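Glucose import ATP-binding protein GlcV (Sulfolobus solfataricus, PDB 1OXX) hydrolyses ATP to energise glucose uptake, serving as the nucleotide-binding subunit of the GlcSTUV ABC transporter. Local coordinates at residues V2-F13 with D55-D65; I28-G38 with Q187-S198. The protein carries 1 engineered substitution. One frame throughout, in Å; residues are numbered along the deposited sequence.

Contact 1 of 2, residues V2-F13 with D55-D65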
loop_
_atom_site.group_PDB
_atom_site.type_symbol
_atom_site.label_atom_id
_atom_site.label_comp_id
_atom_site.label_asym_id
_atom_site.label_seq_id
_atom_site.Cartn_x
_atom_site.Cartn_y
_atom_site.Cartn_z
ATOM N N VAL A 2 13.509 8.253 -14.413
ATOM C CA VAL A 2 12.573 9.144 -15.082
ATOM C C VAL A 2 11.693 9.894 -14.096
ATOM O O VAL A 2 11.273 9.348 -13.093
ATOM C CB VAL A 2 11.685 8.335 -16.028
ATOM C CG1 VAL A 2 10.903 7.275 -15.240
ATOM C CG2 VAL A 2 10.766 9.222 -16.842
ATOM N N ARG A 3 11.435 11.163 -14.384
ATOM C CA ARG A 3 10.534 11.976 -13.588
ATOM C C ARG A 3 9.129 11.827 -14.145
ATOM O O ARG A 3 8.941 11.875 -15.350
ATOM C CB ARG A 3 10.896 13.451 -13.740
ATOM C CG ARG A 3 12.035 13.981 -12.933
ATOM C CD ARG A 3 12.007 15.520 -12.855
ATOM N NE ARG A 3 11.331 16.020 -11.657
ATOM C CZ ARG A 3 10.340 16.912 -11.640
ATOM N NH1 ARG A 3 9.855 17.418 -12.769
ATOM N NH2 ARG A 3 9.822 17.301 -10.482
ATOM N N ILE A 4 8.127 11.691 -13.285
ATOM C CA ILE A 4 6.757 11.581 -13.745
ATOM C C ILE A 4 5.947 12.756 -13.227
ATOM O O ILE A 4 5.838 12.954 -11.998
ATOM C CB ILE A 4 6.119 10.278 -13.273
ATOM C CG1 ILE A 4 7.004 9.072 -13.622
ATOM C CG2 ILE A 4 4.725 10.121 -13.883
ATOM C CD1 ILE A 4 7.255 8.876 -15.095
ATOM N N ILE A 5 5.368 13.527 -14.136
ATOM C CA ILE A 5 4.503 14.642 -13.774
ATOM C C ILE A 5 3.086 14.258 -14.132
ATOM O O ILE A 5 2.776 14.052 -15.302
ATOM C CB ILE A 5 4.851 15.966 -14.500
ATOM C CG1 ILE A 5 6.212 16.486 -14.057
ATOM C CG2 ILE A 5 3.773 17.006 -14.222
ATOM C CD1 ILE A 5 6.574 17.816 -14.702
ATOM N N VAL A 6 2.244 14.156 -13.105
ATOM C CA VAL A 6 0.827 13.876 -13.225
ATOM C C VAL A 6 0.144 15.224 -13.007
ATOM O O VAL A 6 0.189 15.736 -11.899
ATOM C CB VAL A 6 0.391 12.862 -12.162
ATOM C CG1 VAL A 6 -1.095 12.543 -12.281
ATOM C CG2 VAL A 6 1.204 11.590 -12.279
ATOM N N LYS A 7 -0.439 15.797 -14.053
ATOM C CA LYS A 7 -1.015 17.147 -14.002
ATOM C C LYS A 7 -2.529 17.166 -14.207
ATOM O O LYS A 7 -3.027 16.864 -15.299
ATOM C CB LYS A 7 -0.347 18.025 -15.060
ATOM C CG LYS A 7 -0.704 19.494 -14.936
ATOM C CD LYS A 7 -0.028 20.108 -13.739
ATOM C CE LYS A 7 -0.537 21.527 -13.474
ATOM N NZ LYS A 7 0.250 22.212 -12.404
ATOM N N ASN A 8 -3.259 17.486 -13.137
ATOM C CA ASN A 8 -4.717 17.527 -13.156
ATOM C C ASN A 8 -5.353 16.326 -13.830
ATOM O O ASN A 8 -6.270 16.467 -14.640
ATOM C CB ASN A 8 -5.201 18.808 -13.845
ATOM C CG ASN A 8 -4.704 20.049 -13.170
ATOM O OD1 ASN A 8 -4.186 20.954 -13.822
ATOM N ND2 ASN A 8 -4.869 20.110 -11.860
ATOM N N VAL A 9 -4.881 15.138 -13.498
ATOM C CA VAL A 9 -5.393 13.956 -14.167
ATOM C C VAL A 9 -6.718 13.468 -13.604
ATOM O O VAL A 9 -6.843 13.181 -12.413
ATOM C CB VAL A 9 -4.393 12.847 -14.117
ATOM C CG1 VAL A 9 -5.040 11.513 -14.438
ATOM C CG2 VAL A 9 -3.225 13.182 -15.087
ATOM N N SER A 10 -7.714 13.391 -14.486
ATOM C CA SER A 10 -9.009 12.841 -14.135
ATOM C C SER A 10 -9.333 11.705 -15.094
ATOM O O SER A 10 -8.830 11.654 -16.213
ATOM C CB SER A 10 -10.078 13.915 -14.234
ATOM O OG SER A 10 -9.864 14.935 -13.279
ATOM N N LYS A 11 -10.167 10.780 -14.641
ATOM C CA LYS A 11 -10.578 9.650 -15.456
ATOM C C LYS A 11 -12.023 9.330 -15.087
ATOM O O LYS A 11 -12.341 9.123 -13.914
ATOM C CB LYS A 11 -9.699 8.420 -15.217
ATOM C CG LYS A 11 -10.082 7.236 -16.078
ATOM C CD LYS A 11 -9.937 7.542 -17.548
ATOM C CE LYS A 11 -10.310 6.353 -18.400
ATOM N NZ LYS A 11 -10.145 6.681 -19.835
ATOM N N VAL A 12 -12.891 9.336 -16.094
ATOM C CA VAL A 12 -14.284 8.997 -15.903
ATOM C C VAL A 12 -14.644 7.772 -16.722
ATOM O O VAL A 12 -13.990 7.451 -17.723
ATOM C CB VAL A 12 -15.223 10.161 -16.291
ATOM C CG1 VAL A 12 -14.819 11.430 -15.583
ATOM C CG2 VAL A 12 -15.252 10.354 -17.791
ATOM N N PHE A 13 -15.663 7.068 -16.252
ATOM C CA PHE A 13 -16.249 5.944 -16.962
ATOM C C PHE A 13 -17.759 6.182 -17.025
ATOM O O PHE A 13 -18.271 7.131 -16.423
ATOM C CB PHE A 13 -15.948 4.633 -16.238
ATOM C CG PHE A 13 -14.492 4.260 -16.239
ATOM C CD1 PHE A 13 -13.739 4.358 -15.083
ATOM C CD2 PHE A 13 -13.877 3.819 -17.394
ATOM C CE1 PHE A 13 -12.392 4.013 -15.078
ATOM C CE2 PHE A 13 -12.533 3.476 -17.393
ATOM C CZ PHE A 13 -11.796 3.570 -16.237
ATOM N N ASP A 55 -4.182 2.979 -20.511
ATOM C CA ASP A 55 -5.346 3.841 -20.513
ATOM C C ASP A 55 -4.831 5.276 -20.547
ATOM O O ASP A 55 -3.619 5.505 -20.487
ATOM C CB ASP A 55 -6.216 3.586 -19.288
ATOM C CG ASP A 55 -7.654 4.063 -19.474
ATOM O OD1 ASP A 55 -7.960 4.759 -20.477
ATOM O OD2 ASP A 55 -8.546 3.779 -18.655
ATOM N N VAL A 56 -5.743 6.233 -20.674
ATOM C CA VAL A 56 -5.384 7.641 -20.745
ATOM C C VAL A 56 -6.255 8.494 -19.844
ATOM O O VAL A 56 -7.380 8.108 -19.528
ATOM C CB VAL A 56 -5.521 8.180 -22.182
ATOM C CG1 VAL A 56 -4.527 7.483 -23.108
ATOM C CG2 VAL A 56 -6.931 8.009 -22.690
ATOM N N PRO A 57 -5.742 9.642 -19.419
ATOM C CA PRO A 57 -6.567 10.580 -18.659
ATOM C C PRO A 57 -7.734 11.034 -19.522
ATOM O O PRO A 57 -7.584 11.208 -20.740
ATOM C CB PRO A 57 -5.638 11.766 -18.401
ATOM C CG PRO A 57 -4.252 11.240 -18.623
ATOM C CD PRO A 57 -4.375 10.145 -19.620
ATOM N N SER A 58 -8.902 11.189 -18.911
ATOM C CA SER A 58 -10.052 11.795 -19.604
ATOM C C SER A 58 -9.743 13.277 -19.807
ATOM O O SER A 58 -9.948 13.828 -20.897
ATOM C CB SER A 58 -11.341 11.593 -18.799
ATOM O OG SER A 58 -11.648 10.215 -18.649
ATOM N N THR A 59 -9.258 13.910 -18.746
ATOM C CA THR A 59 -8.766 15.269 -18.794
ATOM C C THR A 59 -7.462 15.311 -18.025
ATOM O O THR A 59 -7.198 14.452 -17.164
ATOM C CB THR A 59 -9.777 16.266 -18.234
ATOM O OG1 THR A 59 -10.152 15.878 -16.916
ATOM C CG2 THR A 59 -11.057 16.215 -19.032
ATOM N N GLY A 60 -6.624 16.283 -18.362
ATOM C CA GLY A 60 -5.318 16.408 -17.741
ATOM C C GLY A 60 -4.194 15.826 -18.585
ATOM O O GLY A 60 -4.415 15.240 -19.646
ATOM N N GLU A 61 -2.979 15.936 -18.063
ATOM C CA GLU A 61 -1.785 15.579 -18.809
ATOM C C GLU A 61 -0.798 14.747 -17.994
ATOM O O GLU A 61 -0.718 14.888 -16.777
ATOM C CB GLU A 61 -1.097 16.865 -19.268
ATOM C CG GLU A 61 -1.997 17.767 -20.116
ATOM C CD GLU A 61 -2.881 18.699 -19.296
ATOM O OE1 GLU A 61 -2.399 19.266 -18.290
ATOM O OE2 GLU A 61 -4.060 18.880 -19.669
ATOM N N LEU A 62 -0.027 13.922 -18.692
ATOM C CA LEU A 62 0.980 13.079 -18.068
ATOM C C LEU A 62 2.288 13.229 -18.822
ATOM O O LEU A 62 2.298 13.101 -20.039
ATOM C CB LEU A 62 0.514 11.628 -18.111
ATOM C CG LEU A 62 1.459 10.572 -17.526
ATOM C CD1 LEU A 62 1.631 10.785 -16.041
ATOM C CD2 LEU A 62 0.949 9.167 -17.806
ATOM N N TYR A 63 3.366 13.525 -18.101
ATOM C CA TYR A 63 4.687 13.716 -18.693
ATOM C C TYR A 63 5.690 12.733 -18.108
ATOM O O TYR A 63 5.676 12.477 -16.908
ATOM C CB TYR A 63 5.210 15.133 -18.409
ATOM C CG TYR A 63 4.349 16.231 -18.960
ATOM C CD1 TYR A 63 3.226 16.663 -18.274
ATOM C CD2 TYR A 63 4.653 16.841 -20.169
ATOM C CE1 TYR A 63 2.441 17.669 -18.770
ATOM C CE2 TYR A 63 3.861 17.852 -20.669
ATOM C CZ TYR A 63 2.756 18.249 -19.961
ATOM O OH TYR A 63 1.941 19.263 -20.434
ATOM N N PHE A 64 6.581 12.228 -18.954
ATOM C CA PHE A 64 7.728 11.427 -18.529
ATOM C C PHE A 64 8.904 12.318 -18.875
ATOM O O PHE A 64 9.123 12.618 -20.043
ATOM C CB PHE A 64 7.805 10.096 -19.298
ATOM C CG PHE A 64 6.929 8.999 -18.744
ATOM C CD1 PHE A 64 5.686 9.250 -18.197
ATOM C CD2 PHE A 64 7.361 7.681 -18.800
ATOM C CE1 PHE A 64 4.889 8.190 -17.715
ATOM C CE2 PHE A 64 6.579 6.649 -18.293
ATOM C CZ PHE A 64 5.339 6.911 -17.765
ATOM N N ASP A 65 9.628 12.772 -17.856
ATOM C CA ASP A 65 10.619 13.837 -18.038
ATOM C C ASP A 65 9.837 15.028 -18.640
ATOM O O ASP A 65 8.824 15.404 -18.050
ATOM C CB ASP A 65 11.815 13.338 -18.827
ATOM C CG ASP A 65 12.675 12.376 -18.014
ATOM O OD1 ASP A 65 12.614 12.396 -16.753
ATOM O OD2 ASP A 65 13.451 11.563 -18.556
HETATM O O HOH W 1 9.917 16.867 -15.308
HETATM O O HOH W 2 -8.740 16.893 -14.957
#
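From I4-F64 to K7-E61 the two strands run antiparallel, their short axes 4.8 Å apart at 172°, inside the antiparallel beta subdomain of the ABC-ATPase domain. I5 with Y63 and K7 with E61 are the hydrogen-bonded pairs. The register then slips by one residue, and S58 and T59 both face S10 in a classic beta bulge: S10 O takes S58 N at 2.7 Å and T59 N only weakly. On the face carrying I4, V6, L62 and F64, I4 CD1 sits over the centre of the F64 ring, 3.5 Å from its centroid and 11° off the normal, a CH-pi contact. L62 CD1 packs against both I4 CG2 (3.8 Å) and V6 CG2. At the start of the ladder D65 folds its carboxylate back, and OD1 accepts R3 N in a nearly straight bond. At the other end K11 extends from the backbone with CG anti to N (chi1 -179°), bends at chi2 and brings NZ to D55 OD1, a 3.0 Å salt bridge, and to V56 O at 3.1 Å. A methionine in its place would probably leave the D55 carboxylate without its charged mate and V56 O without this donor. D55 OD1 is gripped twice, since V56 N reaches it at 2.7 Å from the same face of the carboxylate plane as K11 NZ. Beside this, S58 OG accepts V12 N at 3.0 Å.

Contact 2 of 2, residues I28-G38 with Q187-S198; sequences IENGERFGILG and QSRLGVTLLVVS
Backbone hydrogen bonds join strands 33-37 and 193-198, which run parallel; the axes of these short segments approach to 4.7 Å and differ in direction by 18°. L194 N binds E32 O, F34 N binds L194 O, V196 N binds F34 O and I36 N binds V196 O, all at 2.9 to 3.0 Å; S198 N to I36 O is longer, 3.3 Å. One side-chain bond precedes the ladder, where T193 OG1 accepts, at 2.9 Å, the N-H of G31, which lies in the type II turn E29-E32; the same hydroxyl probably also bonds V2 O.

Apolar contacts gather on the face of F34, I36, L195 and V197. L195 CD1 meets the edge of the F34 ring at CD2, 3.7 Å away, and I36 CB touches V197 CG1; F47 and I51 of helix 41-52 cover L195.

Polar side chains meet at the helix end. Q187, bent at chi2 (-78°), gives NE2 to V192 O almost straight (175°), while OE1 lies 3.5 Å from R33 CD and shares a water with R33 NH1; D209 pairs with R33 NH2.

Strand 33-37 leads at G38 into the Walker A P-loop, beside a parallel neighbour, the central-sheet arrangement of P-loop NTPases.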
loop_
_atom_site.group_PDB
_atom_site.type_symbol
_atom_site.label_atom_id
_atom_site.label_comp_id
_atom_site.label_asym_id
_atom_site.label_seq_id
_atom_site.Cartn_x
_atom_site.Cartn_y
_atom_site.Cartn_z
ATOM N N ILE A 28 6.570 12.923 -9.321
ATOM C CA ILE A 28 7.419 11.825 -8.843
ATOM C C ILE A 28 8.812 12.024 -9.396
ATOM O O ILE A 28 8.992 12.172 -10.598
ATOM C CB ILE A 28 6.841 10.469 -9.311
ATOM C CG1 ILE A 28 5.433 10.288 -8.746
ATOM C CG2 ILE A 28 7.726 9.323 -8.868
ATOM C CD1 ILE A 28 4.710 9.056 -9.259
ATOM N N GLU A 29 9.801 12.045 -8.512
ATOM C CA GLU A 29 11.164 12.341 -8.914
ATOM C C GLU A 29 11.894 11.131 -9.470
ATOM O O GLU A 29 11.510 9.985 -9.261
ATOM C CB GLU A 29 11.932 12.905 -7.716
ATOM C CG GLU A 29 11.384 14.244 -7.233
ATOM C CD GLU A 29 11.398 15.330 -8.301
ATOM O OE1 GLU A 29 12.311 15.340 -9.147
ATOM O OE2 GLU A 29 10.478 16.184 -8.303
ATOM N N ASN A 30 12.941 11.424 -10.233
ATOM C CA ASN A 30 13.781 10.407 -10.815
ATOM C C ASN A 30 14.331 9.494 -9.730
ATOM O O ASN A 30 14.968 9.952 -8.773
ATOM C CB ASN A 30 14.925 11.115 -11.567
ATOM C CG ASN A 30 15.883 10.161 -12.237
ATOM O OD1 ASN A 30 16.212 10.332 -13.411
ATOM N ND2 ASN A 30 16.362 9.174 -11.494
ATOM N N GLY A 31 14.069 8.197 -9.875
ATOM C CA GLY A 31 14.587 7.194 -8.967
ATOM C C GLY A 31 13.812 7.056 -7.669
ATOM O O GLY A 31 14.207 6.293 -6.778
ATOM N N GLU A 32 12.720 7.795 -7.553
ATOM C CA GLU A 32 11.916 7.745 -6.340
ATOM C C GLU A 32 11.091 6.462 -6.254
ATOM O O GLU A 32 10.674 5.925 -7.263
ATOM C CB GLU A 32 11.014 8.981 -6.250
ATOM C CG GLU A 32 10.224 9.069 -4.943
ATOM C CD GLU A 32 9.481 10.384 -4.765
ATOM O OE1 GLU A 32 9.105 11.009 -5.768
ATOM O OE2 GLU A 32 9.267 10.800 -3.597
ATOM N N ARG A 33 10.907 5.965 -5.027
ATOM C CA ARG A 33 10.041 4.842 -4.728
ATOM C C ARG A 33 8.750 5.440 -4.176
ATOM O O ARG A 33 8.711 5.927 -3.037
ATOM C CB ARG A 33 10.702 3.911 -3.709
ATOM C CG ARG A 33 12.002 3.286 -4.211
ATOM C CD ARG A 33 12.722 2.419 -3.184
ATOM N NE ARG A 33 12.292 2.690 -1.815
ATOM C CZ ARG A 33 12.708 2.009 -0.752
ATOM N NH1 ARG A 33 13.585 1.023 -0.892
ATOM N NH2 ARG A 33 12.251 2.314 0.454
ATOM N N PHE A 34 7.730 5.464 -5.021
ATOM C CA PHE A 34 6.449 6.056 -4.703
ATOM C C PHE A 34 5.368 5.005 -4.607
ATOM O O PHE A 34 5.290 4.103 -5.428
ATOM C CB PHE A 34 6.062 7.092 -5.755
ATOM C CG PHE A 34 4.981 8.022 -5.321
ATOM C CD1 PHE A 34 5.291 9.192 -4.653
ATOM C CD2 PHE A 34 3.660 7.752 -5.578
ATOM C CE1 PHE A 34 4.313 10.043 -4.252
ATOM C CE2 PHE A 34 2.664 8.613 -5.159
ATOM C CZ PHE A 34 3.002 9.759 -4.501
ATOM N N GLY A 35 4.532 5.124 -3.597
ATOM C CA GLY A 35 3.415 4.219 -3.456
ATOM C C GLY A 35 2.062 4.909 -3.465
ATOM O O GLY A 35 1.949 6.094 -3.165
ATOM N N ILE A 36 1.031 4.148 -3.825
ATOM C CA ILE A 36 -0.343 4.600 -3.716
ATOM C C ILE A 36 -1.135 3.575 -2.889
ATOM O O ILE A 36 -1.083 2.358 -3.166
ATOM C CB ILE A 36 -1.001 4.772 -5.115
ATOM C CG1 ILE A 36 -0.295 5.842 -5.964
ATOM C CG2 ILE A 36 -2.442 5.122 -4.966
ATOM C CD1 ILE A 36 -0.638 7.250 -5.580
ATOM N N LEU A 37 -1.826 4.072 -1.864
ATOM C CA LEU A 37 -2.735 3.308 -1.023
ATOM C C LEU A 37 -4.148 3.849 -1.215
ATOM O O LEU A 37 -4.305 5.043 -1.458
ATOM C CB LEU A 37 -2.395 3.500 0.456
ATOM C CG LEU A 37 -1.139 2.765 0.936
ATOM C CD1 LEU A 37 -0.745 3.217 2.346
ATOM C CD2 LEU A 37 -1.261 1.246 0.870
ATOM N N GLY A 38 -5.182 3.004 -1.076
ATOM C CA GLY A 38 -6.568 3.453 -1.168
ATOM C C GLY A 38 -7.609 2.337 -1.118
ATOM O O GLY A 38 -7.254 1.189 -1.326
ATOM N N GLN A 187 15.491 -2.390 -7.332
ATOM C CA GLN A 187 15.369 -0.950 -7.484
ATOM C C GLN A 187 16.684 -0.263 -7.161
ATOM O O GLN A 187 17.105 0.649 -7.876
ATOM C CB GLN A 187 14.239 -0.396 -6.614
ATOM C CG GLN A 187 13.883 1.057 -6.934
ATOM C CD GLN A 187 14.872 2.057 -6.345
ATOM O OE1 GLN A 187 15.449 1.816 -5.274
ATOM N NE2 GLN A 187 15.060 3.189 -7.029
ATOM N N SER A 188 17.352 -0.703 -6.097
ATOM C CA SER A 188 18.625 -0.111 -5.695
ATOM C C SER A 188 19.685 -0.284 -6.764
ATOM O O SER A 188 20.436 0.658 -7.078
ATOM C CB SER A 188 19.124 -0.766 -4.404
ATOM O OG SER A 188 20.312 -0.129 -3.959
ATOM N N ARG A 189 19.755 -1.497 -7.307
ATOM C CA ARG A 189 20.737 -1.867 -8.313
ATOM C C ARG A 189 20.543 -1.115 -9.624
ATOM O O ARG A 189 21.504 -0.695 -10.252
ATOM C CB ARG A 189 20.641 -3.370 -8.561
ATOM C CG ARG A 189 21.535 -3.886 -9.638
ATOM C CD ARG A 189 21.671 -5.394 -9.608
ATOM N NE ARG A 189 20.389 -6.056 -9.819
ATOM C CZ ARG A 189 19.777 -6.095 -10.987
ATOM N NH1 ARG A 189 20.330 -5.496 -12.029
ATOM N NH2 ARG A 189 18.618 -6.717 -11.118
ATOM N N LEU A 190 19.290 -0.940 -10.035
ATOM C CA LEU A 190 19.005 -0.295 -11.310
ATOM C C LEU A 190 18.754 1.212 -11.219
ATOM O O LEU A 190 18.949 1.915 -12.214
ATOM C CB LEU A 190 17.776 -0.954 -11.943
ATOM C CG LEU A 190 17.921 -2.430 -12.320
ATOM C CD1 LEU A 190 16.638 -2.976 -12.906
ATOM C CD2 LEU A 190 19.023 -2.627 -13.350
ATOM N N GLY A 191 18.310 1.690 -10.058
ATOM C CA GLY A 191 18.013 3.097 -9.862
ATOM C C GLY A 191 16.750 3.554 -10.563
ATOM O O GLY A 191 16.539 4.751 -10.734
ATOM N N VAL A 192 15.905 2.604 -10.957
ATOM C CA VAL A 192 14.666 2.945 -11.653
ATOM C C VAL A 192 13.698 3.685 -10.728
ATOM O O VAL A 192 13.666 3.458 -9.533
ATOM C CB VAL A 192 13.916 1.690 -12.166
ATOM C CG1 VAL A 192 14.683 1.010 -13.295
ATOM C CG2 VAL A 192 13.652 0.726 -11.048
ATOM N N THR A 193 12.900 4.561 -11.305
ATOM C CA THR A 193 11.767 5.104 -10.599
ATOM C C THR A 193 10.838 3.913 -10.374
ATOM O O THR A 193 10.730 3.004 -11.214
ATOM C CB THR A 193 11.113 6.171 -11.452
ATOM O OG1 THR A 193 12.057 7.225 -11.710
ATOM C CG2 THR A 193 9.920 6.847 -10.722
ATOM N N LEU A 194 10.130 3.918 -9.253
ATOM C CA LEU A 194 9.283 2.788 -8.928
ATOM C C LEU A 194 7.950 3.295 -8.413
ATOM O O LEU A 194 7.911 4.197 -7.570
ATOM C CB LEU A 194 9.957 1.931 -7.863
ATOM C CG LEU A 194 9.163 0.702 -7.437
ATOM C CD1 LEU A 194 10.057 -0.371 -6.867
ATOM C CD2 LEU A 194 8.093 1.102 -6.442
ATOM N N LEU A 195 6.857 2.714 -8.897
ATOM C CA LEU A 195 5.530 3.057 -8.426
ATOM C C LEU A 195 4.854 1.743 -8.055
ATOM O O LEU A 195 4.758 0.826 -8.884
ATOM C CB LEU A 195 4.700 3.767 -9.491
ATOM C CG LEU A 195 3.232 4.071 -9.160
ATOM C CD1 LEU A 195 3.104 5.048 -8.019
ATOM C CD2 LEU A 195 2.489 4.597 -10.391
ATOM N N VAL A 196 4.375 1.665 -6.824
ATOM C CA VAL A 196 3.686 0.466 -6.352
ATOM C C VAL A 196 2.319 0.873 -5.851
ATOM O O VAL A 196 2.186 1.857 -5.119
ATOM C CB VAL A 196 4.479 -0.256 -5.256
ATOM C CG1 VAL A 196 4.741 0.664 -4.089
ATOM C CG2 VAL A 196 3.733 -1.518 -4.770
ATOM N N VAL A 197 1.295 0.145 -6.276
ATOM C CA VAL A 197 -0.044 0.360 -5.753
ATOM C C VAL A 197 -0.484 -0.932 -5.089
ATOM O O VAL A 197 -0.224 -2.029 -5.594
ATOM C CB VAL A 197 -1.066 0.823 -6.813
ATOM C CG1 VAL A 197 -0.519 1.991 -7.610
ATOM C CG2 VAL A 197 -1.456 -0.314 -7.726
ATOM N N SER A 198 -1.158 -0.817 -3.941
ATOM C CA SER A 198 -1.561 -1.988 -3.190
ATOM C C SER A 198 -2.633 -1.636 -2.175
ATOM O O SER A 198 -2.791 -0.465 -1.831
ATOM C CB SER A 198 -0.362 -2.577 -2.429
ATOM O OG SER A 198 -0.679 -3.779 -1.754
HETATM O O HOH W 3 15.267 0.147 -2.968
HETATM O O HOH W 4 -4.474 0.376 -0.294
#

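Contacts 1 and 2 have centres about 17 Å apart and belong to different sheets of one ABC-ATPase domain. Contact 1 lies in the antiparallel sheet and contact 2 in the mixed, largely parallel one; helix 41-52 packs against both. Their segments alternate along the chain, 2-13, 28-38, 55-65, 187-198, and strand 18-28 pairs with 4-13 before the chain crosses into strand 33-37. The two contacts touch directly: R3 NH2 forms a 2.5 Å salt bridge with E29 OE2. K11 and I36 approach the inferred ATP-site residues T46 and K44, so both sheets border the nucleotide-binding region.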